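Local coordinates for ActII protein (Streptomyces coelicolor, PDB 2OPT) that probably represses transcription as a TetR-family DNA-binding regulator, and binds the antibiotic actinorhodin or its biosynthetic precursor (S)-DNPA, at residues 90-101 against 142-150. Numbering follows the deposited sequence.
Sequences FLAHRDLARIAI and VTAEALEQS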
ATOM      1  N   PHE A  90       8.939  -8.570  -8.244  1.00 28.96           N
ATOM      2  CA  PHE A  90       8.545  -7.190  -8.614  1.00 29.15           C
ATOM      3  C   PHE A  90       9.702  -6.383  -9.221  1.00 29.69           C
ATOM      4  O   PHE A  90       9.536  -5.737 -10.243  1.00 28.81           O
ATOM      5  CB  PHE A  90       8.015  -6.470  -7.395  1.00 29.22           C
ATOM      6  CG  PHE A  90       6.603  -6.907  -7.008  1.00 29.01           C
ATOM      7  CD1 PHE A  90       5.597  -6.944  -7.957  1.00 28.74           C
ATOM      8  CD2 PHE A  90       6.306  -7.291  -5.708  1.00 30.19           C
ATOM      9  CE1 PHE A  90       4.274  -7.345  -7.592  1.00 31.21           C
ATOM     10  CE2 PHE A  90       5.008  -7.695  -5.354  1.00 29.94           C
ATOM     11  CZ  PHE A  90       4.019  -7.724  -6.298  1.00 31.95           C
ATOM     12  N   LEU A  91      10.874  -6.475  -8.620  1.00 31.31           N
ATOM     13  CA  LEU A  91      12.067  -5.751  -9.098  1.00 34.42           C
ATOM     14  C   LEU A  91      12.528  -6.240 -10.459  1.00 36.20           C
ATOM     15  O   LEU A  91      13.180  -5.492 -11.219  1.00 39.44           O
ATOM     16  CB  LEU A  91      13.219  -5.795  -8.076  1.00 34.81           C
ATOM     17  CG  LEU A  91      12.960  -5.029  -6.760  1.00 36.28           C
ATOM     18  CD1 LEU A  91      14.176  -4.975  -5.869  1.00 34.08           C
ATOM     19  CD2 LEU A  91      12.455  -3.639  -7.006  1.00 37.01           C
ATOM     20  N   ALA A  92      12.184  -7.480 -10.782  1.00 36.16           N
ATOM     21  CA  ALA A  92      12.535  -8.087 -12.056  1.00 36.02           C
ATOM     22  C   ALA A  92      11.575  -7.631 -13.175  1.00 36.28           C
ATOM     23  O   ALA A  92      11.933  -7.657 -14.345  1.00 36.20           O
ATOM     24  CB  ALA A  92      12.497  -9.593 -11.915  1.00 36.10           C
ATOM     25  N   HIS A  93      10.368  -7.203 -12.802  1.00 34.68           N
ATOM     26  CA  HIS A  93       9.270  -7.023 -13.757  1.00 34.95           C
ATOM     27  C   HIS A  93       8.645  -5.653 -13.696  1.00 35.89           C
ATOM     28  O   HIS A  93       7.796  -5.359 -12.810  1.00 36.96           O
ATOM     29  CB  HIS A  93       8.188  -8.137 -13.641  1.00 33.85           C
ATOM     30  CG  HIS A  93       8.733  -9.519 -13.883  1.00 33.20           C
ATOM     31  ND1 HIS A  93       9.107  -9.956 -15.131  1.00 31.07           N
ATOM     32  CD2 HIS A  93       9.027 -10.531 -13.031  1.00 30.62           C
ATOM     33  CE1 HIS A  93       9.585 -11.180 -15.050  1.00 32.06           C
ATOM     34  NE2 HIS A  93       9.557 -11.550 -13.789  1.00 31.51           N
ATOM     35  N   ARG A  94       9.027  -4.854 -14.689  1.00 35.67           N
ATOM     36  CA  ARG A  94       8.557  -3.499 -14.887  1.00 36.78           C
ATOM     37  C   ARG A  94       7.047  -3.437 -14.772  1.00 36.61           C
ATOM     38  O   ARG A  94       6.353  -4.161 -15.525  1.00 36.54           O
ATOM     39  CB  ARG A  94       8.945  -3.049 -16.303  1.00 37.31           C
ATOM     40  CG  ARG A  94       8.419  -1.668 -16.717  1.00 38.29           C
ATOM     41  CD  ARG A  94       9.308  -1.004 -17.750  1.00 40.96           C
ATOM     42  NE  ARG A  94       8.730   0.254 -18.207  1.00 43.62           N
ATOM     43  CZ  ARG A  94       9.204   1.003 -19.201  1.00 48.91           C
ATOM     44  NH1 ARG A  94      10.314   0.666 -19.883  1.00 48.69           N
ATOM     45  NH2 ARG A  94       8.562   2.109 -19.508  1.00 51.34           N
ATOM     46  N   ASP A  95       6.535  -2.609 -13.867  1.00 36.58           N
ATOM     47  CA  ASP A  95       5.134  -2.206 -13.904  1.00 36.95           C
ATOM     48  C   ASP A  95       4.237  -3.269 -13.278  1.00 37.20           C
ATOM     49  O   ASP A  95       3.012  -3.180 -13.349  1.00 37.31           O
ATOM     50  CB  ASP A  95       4.694  -1.926 -15.342  1.00 38.11           C
ATOM     51  CG  ASP A  95       4.802  -0.459 -15.709  1.00 40.06           C
ATOM     52  OD1 ASP A  95       5.056   0.364 -14.805  1.00 41.74           O
ATOM     53  OD2 ASP A  95       4.630  -0.130 -16.901  1.00 42.58           O
ATOM     54  N   LEU A  96       4.856  -4.273 -12.666  1.00 35.96           N
ATOM     55  CA  LEU A  96       4.143  -5.478 -12.260  1.00 37.74           C
ATOM     56  C   LEU A  96       3.344  -5.243 -10.983  1.00 37.77           C
ATOM     57  O   LEU A  96       2.239  -5.761 -10.828  1.00 37.75           O
ATOM     58  CB  LEU A  96       5.121  -6.639 -12.063  1.00 36.36           C
ATOM     59  CG  LEU A  96       4.508  -7.982 -11.664  1.00 41.15           C
ATOM     60  CD1 LEU A  96       3.579  -8.494 -12.754  1.00 39.60           C
ATOM     61  CD2 LEU A  96       5.596  -9.001 -11.359  1.00 40.12           C
ATOM     62  N   ALA A  97       3.911  -4.461 -10.072  1.00 33.87           N
ATOM     63  CA  ALA A  97       3.206  -4.059  -8.860  1.00 36.74           C
ATOM     64  C   ALA A  97       1.963  -3.241  -9.192  1.00 39.62           C
ATOM     65  O   ALA A  97       0.998  -3.223  -8.427  1.00 39.58           O
ATOM     66  CB  ALA A  97       4.131  -3.275  -7.943  1.00 38.25           C
ATOM     67  N   ARG A  98       1.993  -2.565 -10.336  1.00 41.48           N
ATOM     68  CA  ARG A  98       0.843  -1.784 -10.799  1.00 45.30           C
ATOM     69  C   ARG A  98      -0.279  -2.739 -11.145  1.00 44.96           C
ATOM     70  O   ARG A  98      -1.432  -2.475 -10.899  1.00 48.42           O
ATOM     71  CB  ARG A  98       1.203  -0.958 -12.036  1.00 46.49           C
ATOM     72  CG  ARG A  98       1.589   0.476 -11.802  1.00 50.91           C
ATOM     73  CD  ARG A  98       1.859   1.190 -13.151  1.00 52.70           C
ATOM     74  NE  ARG A  98       0.609   1.496 -13.873  1.00 56.28           N
ATOM     75  CZ  ARG A  98       0.520   2.064 -15.077  1.00 59.19           C
ATOM     76  NH1 ARG A  98       1.603   2.420 -15.757  1.00 60.02           N
ATOM     77  NH2 ARG A  98      -0.670   2.289 -15.611  1.00 62.56           N
ATOM     78  N   ILE A  99       0.057  -3.864 -11.745  1.00 42.78           N
ATOM     79  CA  ILE A  99      -0.968  -4.845 -12.090  1.00 42.30           C
ATOM     80  C   ILE A  99      -1.444  -5.549 -10.843  1.00 42.21           C
ATOM     81  O   ILE A  99      -2.635  -5.808 -10.682  1.00 41.92           O
ATOM     82  CB  ILE A  99      -0.339  -5.895 -13.048  1.00 41.41           C
ATOM     83  CG1 ILE A  99       0.069  -5.248 -14.372  1.00 40.43           C
ATOM     84  CG2 ILE A  99      -1.231  -7.094 -13.254  1.00 40.16           C
ATOM     85  CD1 ILE A  99       0.962  -6.166 -15.207  1.00 41.86           C
ATOM     86  N   ALA A 100      -0.485  -5.898  -9.975  1.00 41.37           N
ATOM     87  CA  ALA A 100      -0.738  -6.671  -8.762  1.00 42.54           C
ATOM     88  C   ALA A 100      -1.606  -5.981  -7.747  1.00 46.10           C
ATOM     89  O   ALA A 100      -2.314  -6.637  -7.011  1.00 47.36           O
ATOM     90  CB  ALA A 100       0.566  -7.042  -8.102  1.00 42.15           C
ATOM     91  N   ILE A 101      -1.516  -4.660  -7.668  1.00 49.75           N
ATOM     92  CA  ILE A 101      -2.038  -3.920  -6.498  1.00 55.27           C
ATOM     93  C   ILE A 101      -3.560  -4.073  -6.245  1.00 59.03           C
ATOM     94  O   ILE A 101      -4.032  -4.042  -5.074  1.00 62.59           O
ATOM     95  CB  ILE A 101      -1.580  -2.413  -6.550  1.00 57.82           C
ATOM     96  CG1 ILE A 101      -1.632  -1.697  -5.174  1.00 63.46           C
ATOM     97  CG2 ILE A 101      -2.194  -1.642  -7.762  1.00 59.19           C
ATOM     98  CD1 ILE A 101      -2.579  -2.250  -4.136  1.00 67.61           C
ATOM     99  N   VAL A 142       4.975  -5.587   1.019  1.00 28.61           N
ATOM    100  CA  VAL A 142       5.963  -5.872  -0.022  1.00 28.41           C
ATOM    101  C   VAL A 142       5.564  -5.190  -1.360  1.00 31.90           C
ATOM    102  O   VAL A 142       6.404  -4.568  -2.040  1.00 32.02           O
ATOM    103  CB  VAL A 142       6.119  -7.371  -0.259  1.00 29.05           C
ATOM    104  CG1 VAL A 142       6.939  -7.609  -1.482  1.00 28.17           C
ATOM    105  CG2 VAL A 142       6.731  -8.057   0.954  1.00 25.33           C
ATOM    106  N   THR A 143       4.290  -5.290  -1.715  1.00 32.25           N
ATOM    107  CA  THR A 143       3.802  -4.730  -2.956  1.00 36.11           C
ATOM    108  C   THR A 143       3.892  -3.197  -2.972  1.00 38.47           C
ATOM    109  O   THR A 143       4.334  -2.631  -3.981  1.00 39.96           O
ATOM    110  CB  THR A 143       2.350  -5.215  -3.245  1.00 36.97           C
ATOM    111  OG1 THR A 143       2.350  -6.648  -3.207  1.00 35.89           O
ATOM    112  CG2 THR A 143       1.863  -4.725  -4.658  1.00 38.29           C
ATOM    113  N   ALA A 144       3.484  -2.535  -1.875  1.00 39.00           N
ATOM    114  CA  ALA A 144       3.624  -1.066  -1.735  1.00 41.00           C
ATOM    115  C   ALA A 144       5.062  -0.608  -1.849  1.00 41.96           C
ATOM    116  O   ALA A 144       5.368   0.356  -2.555  1.00 43.61           O
ATOM    117  CB  ALA A 144       3.033  -0.576  -0.385  1.00 40.42           C
ATOM    118  N   GLU A 145       5.953  -1.254  -1.107  1.00 39.44           N
ATOM    119  CA  GLU A 145       7.381  -0.916  -1.214  1.00 40.84           C
ATOM    120  C   GLU A 145       7.867  -1.012  -2.660  1.00 40.77           C
ATOM    121  O   GLU A 145       8.535  -0.125  -3.151  1.00 42.78           O
ATOM    122  CB  GLU A 145       8.233  -1.809  -0.325  1.00 40.04           C
ATOM    123  CG  GLU A 145       8.167  -1.492   1.172  1.00 44.30           C
ATOM    124  CD  GLU A 145       8.693  -0.091   1.521  1.00 49.43           C
ATOM    125  OE1 GLU A 145       9.710   0.333   0.923  1.00 48.62           O
ATOM    126  OE2 GLU A 145       8.089   0.588   2.381  1.00 51.90           O
ATOM    127  N   ALA A 146       7.523  -2.101  -3.333  1.00 41.56           N
ATOM    128  CA  ALA A 146       7.939  -2.306  -4.714  1.00 42.99           C
ATOM    129  C   ALA A 146       7.438  -1.203  -5.591  1.00 47.82           C
ATOM    130  O   ALA A 146       8.198  -0.675  -6.397  1.00 49.47           O
ATOM    131  CB  ALA A 146       7.426  -3.661  -5.236  1.00 43.89           C
ATOM    132  N   LEU A 147       6.165  -0.838  -5.429  1.00 51.17           N
ATOM    133  CA  LEU A 147       5.546   0.132  -6.304  1.00 58.85           C
ATOM    134  C   LEU A 147       6.364   1.399  -6.211  1.00 64.00           C
ATOM    135  O   LEU A 147       6.586   2.088  -7.201  1.00 69.75           O
ATOM    136  CB  LEU A 147       4.088   0.359  -5.900  1.00 61.41           C
ATOM    137  CG  LEU A 147       3.113   1.202  -6.709  1.00 69.18           C
ATOM    138  CD1 LEU A 147       3.183   0.903  -8.197  1.00 72.93           C
ATOM    139  CD2 LEU A 147       1.694   0.949  -6.179  1.00 71.66           C
ATOM    140  N   GLU A 148       6.876   1.658  -5.019  1.00 64.78           N
ATOM    141  CA  GLU A 148       7.612   2.865  -4.766  1.00 71.67           C
ATOM    142  C   GLU A 148       9.128   2.781  -5.026  1.00 71.90           C
ATOM    143  O   GLU A 148       9.742   3.792  -5.305  1.00 76.90           O
ATOM    144  CB  GLU A 148       7.305   3.342  -3.357  1.00 73.66           C
ATOM    145  CG  GLU A 148       8.429   3.241  -2.374  1.00 74.49           C
ATOM    146  CD  GLU A 148       8.416   4.437  -1.491  1.00 86.48           C
ATOM    147  OE1 GLU A 148       7.562   4.459  -0.570  1.00 89.92           O
ATOM    148  OE2 GLU A 148       9.212   5.379  -1.745  1.00 93.69           O
ATOM    149  N   GLN A 149       9.734   1.594  -4.932  1.00 68.18           N
ATOM    150  CA  GLN A 149      11.125   1.448  -5.380  1.00 70.06           C
ATOM    151  C   GLN A 149      11.196   1.789  -6.874  1.00 74.51           C
ATOM    152  O   GLN A 149      12.189   2.393  -7.348  1.00 79.35           O
ATOM    153  CB  GLN A 149      11.716   0.047  -5.066  1.00 66.03           C
ATOM    154  CG  GLN A 149      13.124  -0.245  -5.739  1.00 67.20           C
ATOM    155  CD  GLN A 149      14.073  -1.124  -4.901  1.00 67.42           C
ATOM    156  OE1 GLN A 149      15.263  -1.271  -5.224  1.00 72.85           O
ATOM    157  NE2 GLN A 149      13.549  -1.717  -3.844  1.00 63.48           N
ATOM    158  N   SER A 150      10.119   1.431  -7.585  1.00108.29           N
ATOM    159  CA  SER A 150       9.933   1.747  -9.000  1.00114.86           C
ATOM    160  C   SER A 150       9.479   3.187  -9.260  1.00117.84           C
ATOM    161  O   SER A 150       9.849   3.772 -10.275  1.00123.05           O
ATOM    162  CB  SER A 150       8.955   0.767  -9.644  1.00119.93           C
ATOM    163  OG  SER A 150       9.554  -0.511  -9.777  1.00120.28           O
TER
HETATM  164  O   HOH W   1       8.389  -1.007 -12.495  1.00 56.56           O
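F90 lies against A146 and T143 where the last turn of helix 75-92 and the short helix 96-100 pack on helix 128-150, in the all-helical C-terminal domain of a TetR-type repressor. With chi1 at -76°, its CG is anti to its own carbonyl carbon, and the side chain reaches helix 128-150 beside a residue small enough to admit it: CB of F90 comes 3.6 Å from CB of A146. The ring runs on obliquely past T143, its CE2 3.6 Å from T143 OG1, while CG1 of V142 touches the ring's edge. The hydroxyl of T143 is not wasted among carbons, because it hydrogen-bonds to S139 O one turn back in its own helix. L91, at the exposed margin, crosses the Q149 side chain at about a right angle and lays CD2 3.7 Å from CG of Q149, so the aliphatic part of a polar residue serves as an apolar partner. The type II turn from H93 to L96 then redirects the chain; H93, within the turn, hydrogen-bonds to D20 of helix 8-22 and to E64, beyond helix 50-61. A water accepts from D95 N and also hydrogen-bonds to S150 OG, linking the two segments, although S150 is poorly ordered. Helix 96-100 runs roughly antiparallel to 142-150, the axes approaching to 9.0 Å, with 142° between their N-to-C directions. Alanine suits position 97, where the backbones come close: CB of A97 sits 4.0 Å from CA of L147 and also meets A146 and T143. R98 lays CG against CD1 of L147 while its charged end leads away, whereas A100 and I101 both approach the T143 methyl. CG1 of I101 also lies 4.4 Å from CD2 of L147.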